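Local atomic coordinates of DNA topoisomerase 2-associated protein PAT1 (Saccharomyces cerevisiae, PDB entry 4OJJ), a protein that probably acts as a decapping activator and translational repressor, helping to commit messenger RNAs to turnover in yeast. Residues A[138-143]-A[163-168]. Residues are numbered along the deposited sequence; the frame is centred on the assembly and turned at random.
Sequences GLLLQL and TILISR
Helix 133-146 and helix 156-177 pack face to face within the alpha-helical PAT1 domain, a member of the tetratricopeptide-like clan, and their meeting through Leu139, Leu140, Leu143, Leu165 and Ile166 illustrates how two helices can be held by apolar packing. The axes of the two short segments lie at 141° between their N-to-C directions and approach to 10.2 Å, a spacing filled by branched side chains. Leu165 makes the most of the contact, meeting three leucines. Its CG stands anti to the carbonyl carbon (chi1 -69°), which places it beside the backbone N and carries the two methyls across to helix 133-146: CD2 comes against CB of Leu139 at 4.0 Å, whereas CD1 is directed at the backbone between Leu139 and Leu140, ending 4.1 Å from N of Leu140. Leu143, one turn on from Leu139, touches the same branch more loosely, its CD1 lying 4.5 Å from CD1 of Leu165. Phe84 of helix 73-85 touches Leu139, Leu143 and Leu165, bringing a third helix onto this cluster. Trp190 and Leu197 of helix 184-201 touch Leu140 and Ile166 respectively, so the contact is buried between neighbouring helices. Here Leu140 and Ile166 cross at about a right angle. The CD1 methyl of Ile166 reaches into the fork of Leu140, 3.6 Å from its CD1 and equally 3.6 Å from its CD2, with the branching carbon CG only slightly farther, at 3.8 Å from that same methyl.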
loop_
_atom_site.group_PDB
_atom_site.type_symbol
_atom_site.label_atom_id
_atom_site.label_comp_id
_atom_site.label_asym_id
_atom_site.label_seq_id
_atom_site.Cartn_x
_atom_site.Cartn_y
_atom_site.Cartn_z
ATOM N N GLY A 138 3.787 -16.133 -6.374
ATOM C CA GLY A 138 4.088 -16.826 -5.142
ATOM C C GLY A 138 3.853 -15.955 -3.926
ATOM O O GLY A 138 3.250 -16.411 -2.947
ATOM N N LEU A 139 4.328 -14.709 -3.976
ATOM C CA LEU A 139 4.052 -13.773 -2.881
ATOM C C LEU A 139 2.541 -13.588 -2.685
ATOM O O LEU A 139 2.037 -13.644 -1.565
ATOM C CB LEU A 139 4.755 -12.433 -3.117
ATOM C CG LEU A 139 6.279 -12.525 -3.020
ATOM C CD1 LEU A 139 6.962 -11.310 -3.638
ATOM C CD2 LEU A 139 6.671 -12.713 -1.567
ATOM N N LEU A 140 1.825 -13.410 -3.790
ATOM C CA LEU A 140 0.370 -13.264 -3.759
ATOM C C LEU A 140 -0.340 -14.503 -3.218
ATOM O O LEU A 140 -1.215 -14.390 -2.378
ATOM C CB LEU A 140 -0.155 -12.957 -5.149
ATOM C CG LEU A 140 -0.997 -11.709 -5.314
ATOM C CD1 LEU A 140 -0.940 -11.323 -6.770
ATOM C CD2 LEU A 140 -2.432 -11.982 -4.886
ATOM N N LEU A 141 0.025 -15.682 -3.704
ATOM C CA LEU A 141 -0.583 -16.918 -3.211
ATOM C C LEU A 141 -0.343 -17.035 -1.723
ATOM O O LEU A 141 -1.236 -17.374 -0.950
ATOM C CB LEU A 141 0.018 -18.148 -3.914
ATOM C CG LEU A 141 -0.920 -19.025 -4.754
ATOM C CD1 LEU A 141 -0.203 -20.253 -5.221
ATOM C CD2 LEU A 141 -2.167 -19.415 -3.978
ATOM N N GLN A 142 0.885 -16.744 -1.337
ATOM C CA GLN A 142 1.299 -16.863 0.037
ATOM C C GLN A 142 0.490 -15.954 0.941
ATOM O O GLN A 142 -0.001 -16.389 1.986
ATOM C CB GLN A 142 2.766 -16.493 0.131
ATOM C CG GLN A 142 3.492 -17.201 1.198
ATOM C CD GLN A 142 4.795 -16.530 1.464
ATOM O OE1 GLN A 142 5.425 -16.006 0.546
ATOM N NE2 GLN A 142 5.200 -16.503 2.722
ATOM N N LEU A 143 0.363 -14.686 0.553
ATOM C CA LEU A 143 -0.485 -13.769 1.310
ATOM C C LEU A 143 -1.883 -14.357 1.417
ATOM O O LEU A 143 -2.424 -14.494 2.511
ATOM C CB LEU A 143 -0.513 -12.369 0.669
ATOM C CG LEU A 143 -1.328 -11.279 1.383
ATOM C CD1 LEU A 143 -0.740 -9.914 1.111
ATOM C CD2 LEU A 143 -2.774 -11.304 0.937
ATOM N N THR A 163 -1.958 -3.969 -3.061
ATOM C CA THR A 163 -1.939 -3.140 -4.258
ATOM C C THR A 163 -0.584 -3.186 -4.943
ATOM O O THR A 163 -0.515 -3.202 -6.173
ATOM C CB THR A 163 -2.256 -1.673 -3.915
ATOM O OG1 THR A 163 -3.540 -1.604 -3.290
ATOM C CG2 THR A 163 -2.251 -0.780 -5.164
ATOM N N ILE A 164 0.490 -3.192 -4.154
ATOM C CA ILE A 164 1.834 -3.225 -4.724
ATOM C C ILE A 164 2.049 -4.517 -5.538
ATOM O O ILE A 164 2.509 -4.488 -6.692
ATOM C CB ILE A 164 2.895 -3.176 -3.629
ATOM C CG1 ILE A 164 3.000 -1.770 -3.019
ATOM C CG2 ILE A 164 4.257 -3.624 -4.170
ATOM C CD1 ILE A 164 3.758 -1.779 -1.714
ATOM N N LEU A 165 1.692 -5.638 -4.926
ATOM C CA LEU A 165 1.749 -6.921 -5.573
ATOM C C LEU A 165 0.870 -6.962 -6.807
ATOM O O LEU A 165 1.298 -7.364 -7.879
ATOM C CB LEU A 165 1.333 -8.028 -4.600
ATOM C CG LEU A 165 2.273 -8.343 -3.422
ATOM C CD1 LEU A 165 1.753 -9.512 -2.579
ATOM C CD2 LEU A 165 3.686 -8.634 -3.899
ATOM N N ILE A 166 -0.371 -6.539 -6.655
ATOM C CA ILE A 166 -1.334 -6.685 -7.722
ATOM C C ILE A 166 -1.045 -5.765 -8.908
ATOM O O ILE A 166 -1.238 -6.140 -10.045
ATOM C CB ILE A 166 -2.750 -6.524 -7.148
ATOM C CG1 ILE A 166 -3.430 -7.874 -7.119
ATOM C CG2 ILE A 166 -3.578 -5.477 -7.862
ATOM C CD1 ILE A 166 -3.077 -8.619 -5.900
ATOM N N SER A 167 -0.548 -4.563 -8.650
ATOM C CA SER A 167 -0.258 -3.658 -9.756
ATOM C C SER A 167 1.013 -4.036 -10.507
ATOM O O SER A 167 1.121 -3.797 -11.717
ATOM C CB SER A 167 -0.211 -2.199 -9.285
ATOM O OG SER A 167 0.511 -2.080 -8.092
ATOM N N ARG A 168 1.971 -4.614 -9.779
ATOM C CA ARG A 168 3.228 -5.069 -10.375
ATOM C C ARG A 168 2.952 -6.234 -11.309
ATOM O O ARG A 168 3.423 -6.246 -12.437
ATOM C CB ARG A 168 4.237 -5.478 -9.298
ATOM C CG ARG A 168 5.462 -6.234 -9.817
ATOM C CD ARG A 168 6.337 -5.365 -10.723
ATOM N NE ARG A 168 7.556 -6.056 -11.126
ATOM C CZ ARG A 168 8.442 -5.553 -11.977
ATOM N NH1 ARG A 168 8.228 -4.355 -12.515
ATOM N NH2 ARG A 168 9.534 -6.245 -12.291
#